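Local coordinates for methyltransferase domain-containing protein (Serratia marcescens, PDB 7CLU) that probably transfers a methyl group from S-adenosyl-L-methionine to a hydroxyl oxygen of an intermediate in the biosynthesis of the pigment prodigiosin, at residues Q56-L61 with G72-P77. Numbering follows the deposited sequence.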
loop_
_atom_site.group_PDB
_atom_site.type_symbol
_atom_site.label_atom_id
_atom_site.label_comp_id
_atom_site.label_asym_id
_atom_site.label_seq_id
_atom_site.Cartn_x
_atom_site.Cartn_y
_atom_site.Cartn_z
ATOM N N GLN A 56 -8.673 16.241 7.502
ATOM C CA GLN A 56 -8.362 15.548 6.256
ATOM C C GLN A 56 -8.171 14.059 6.492
ATOM O O GLN A 56 -8.612 13.231 5.687
ATOM C CB GLN A 56 -7.111 16.146 5.602
ATOM C CG GLN A 56 -7.351 17.469 4.882
ATOM C CD GLN A 56 -6.052 18.124 4.436
ATOM O OE1 GLN A 56 -5.299 18.641 5.256
ATOM N NE2 GLN A 56 -5.782 18.097 3.139
ATOM N N LEU A 57 -7.484 13.701 7.573
ATOM C CA LEU A 57 -7.330 12.289 7.900
ATOM C C LEU A 57 -8.677 11.659 8.249
ATOM O O LEU A 57 -8.980 10.546 7.809
ATOM C CB LEU A 57 -6.340 12.137 9.053
ATOM C CG LEU A 57 -6.060 10.705 9.477
ATOM C CD1 LEU A 57 -5.643 9.848 8.285
ATOM C CD2 LEU A 57 -4.997 10.709 10.577
ATOM N N LEU A 58 -9.509 12.382 9.000
ATOM C CA LEU A 58 -10.808 11.848 9.419
ATOM C C LEU A 58 -11.717 11.593 8.228
ATOM O O LEU A 58 -12.361 10.538 8.141
ATOM C CB LEU A 58 -11.473 12.816 10.395
ATOM C CG LEU A 58 -10.793 12.868 11.756
ATOM C CD1 LEU A 58 -11.282 14.100 12.487
ATOM C CD2 LEU A 58 -11.091 11.596 12.532
ATOM N N ILE A 59 -11.816 12.578 7.323
ATOM C CA ILE A 59 -12.648 12.436 6.132
ATOM C C ILE A 59 -12.203 11.238 5.313
ATOM O O ILE A 59 -13.029 10.482 4.794
ATOM C CB ILE A 59 -12.604 13.731 5.301
ATOM C CG1 ILE A 59 -13.322 14.869 6.029
ATOM C CG2 ILE A 59 -13.188 13.516 3.913
ATOM C CD1 ILE A 59 -13.178 16.225 5.293
ATOM N N ALA A 60 -10.886 11.062 5.160
ATOM C CA ALA A 60 -10.371 9.898 4.454
ATOM C C ALA A 60 -10.780 8.608 5.154
ATOM O O ALA A 60 -11.231 7.661 4.505
ATOM C CB ALA A 60 -8.837 9.983 4.330
ATOM N N LEU A 61 -10.592 8.537 6.479
ATOM C CA LEU A 61 -10.964 7.321 7.200
ATOM C C LEU A 61 -12.460 7.066 7.105
ATOM O O LEU A 61 -12.895 5.914 7.045
ATOM C CB LEU A 61 -10.547 7.422 8.675
ATOM C CG LEU A 61 -9.046 7.548 8.939
ATOM C CD1 LEU A 61 -8.812 7.996 10.386
ATOM C CD2 LEU A 61 -8.372 6.208 8.627
ATOM N N GLY A 72 -21.671 15.648 11.291
ATOM C CA GLY A 72 -20.390 16.209 11.663
ATOM C C GLY A 72 -19.648 15.480 12.769
ATOM O O GLY A 72 -18.464 15.767 12.984
ATOM N N LEU A 73 -20.289 14.541 13.459
ATOM C CA LEU A 73 -19.654 13.782 14.532
ATOM C C LEU A 73 -19.105 12.475 13.986
ATOM O O LEU A 73 -19.824 11.731 13.311
ATOM C CB LEU A 73 -20.649 13.473 15.649
ATOM C CG LEU A 73 -21.284 14.621 16.417
ATOM C CD1 LEU A 73 -22.551 14.131 17.138
ATOM C CD2 LEU A 73 -20.289 15.187 17.399
ATOM N N TYR A 74 -17.844 12.189 14.290
ATOM C CA TYR A 74 -17.236 10.933 13.888
ATOM C C TYR A 74 -17.543 9.870 14.929
ATOM O O TYR A 74 -17.571 10.147 16.132
ATOM C CB TYR A 74 -15.719 11.097 13.693
ATOM C CG TYR A 74 -15.439 11.917 12.457
ATOM C CD1 TYR A 74 -15.347 11.308 11.211
ATOM C CD2 TYR A 74 -15.341 13.301 12.521
ATOM C CE1 TYR A 74 -15.147 12.050 10.069
ATOM C CE2 TYR A 74 -15.124 14.056 11.378
ATOM C CZ TYR A 74 -15.039 13.416 10.155
ATOM O OH TYR A 74 -14.823 14.137 9.009
ATOM N N HIS A 75 -17.799 8.657 14.455
ATOM C CA HIS A 75 -18.185 7.551 15.311
ATOM C C HIS A 75 -17.343 6.327 14.978
ATOM O O HIS A 75 -17.228 5.943 13.809
ATOM C CB HIS A 75 -19.685 7.241 15.155
ATOM C CG HIS A 75 -20.086 5.924 15.733
ATOM N ND1 HIS A 75 -20.180 5.709 17.091
ATOM C CD2 HIS A 75 -20.417 4.754 15.138
ATOM C CE1 HIS A 75 -20.531 4.454 17.310
ATOM N NE2 HIS A 75 -20.694 3.856 16.142
ATOM N N LEU A 76 -16.765 5.717 16.008
ATOM C CA LEU A 76 -16.055 4.450 15.837
ATOM C C LEU A 76 -17.034 3.283 15.769
ATOM O O LEU A 76 -17.734 3.014 16.753
ATOM C CB LEU A 76 -15.073 4.240 16.978
ATOM C CG LEU A 76 -14.294 2.931 16.930
ATOM C CD1 LEU A 76 -13.391 2.895 15.688
ATOM C CD2 LEU A 76 -13.460 2.762 18.199
ATOM N N PRO A 77 -17.117 2.566 14.650
ATOM C CA PRO A 77 -18.040 1.427 14.570
ATOM C C PRO A 77 -17.681 0.343 15.580
ATOM O O PRO A 77 -16.505 0.073 15.839
ATOM C CB PRO A 77 -17.865 0.930 13.128
ATOM C CG PRO A 77 -17.406 2.158 12.371
ATOM C CD PRO A 77 -16.516 2.890 13.344
#
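Tyr74 packs its ring against Leu58 and Ile59 in a buried apolar contact between a helix and a hairpin strand, with no hydrogen bond across it, in the N-terminal dimerisation domain of this O-methyltransferase. Leu58 lies over one face of the ring: its CB makes a CH-pi contact 3.9 Å from the ring centroid, 22° off the normal, displaced toward the hydroxyl-bearing end. The nearest ring atom is Tyr74 CZ, 3.6 Å from Leu58 CB. Farther along the same side chain, Leu58 CD1 reaches Tyr74 CE2 at 4.0 Å, so the leucine spans one face from near the hydroxyl end to the CE2-CD2 rim. With CG of Tyr74 anti to its own carbonyl carbon (chi1 -71°), the ring projects from the strand to the helix, and its hydroxyl comes up against Ile59, OH to CG1 3.4 Å. Leu58 O also lies 3.7 Å from Tyr74 CE1, a plain van der Waals approach. Helix 51-63 is thus joined to strand 73-75, the second strand of the small antiparallel hairpin with 68-70, a helix-plus-hairpin arrangement like that of winged-helix domains. Ala40 and Ile43 of helix 40-47 touch both Leu58 and Tyr74, and Leu29 also meets Leu58. Leu57 and Ala60 pack on Leu293 of the second subunit, and Ile59 on its Lys282, so helix 51-63 lies between the hairpin and the dimer partner.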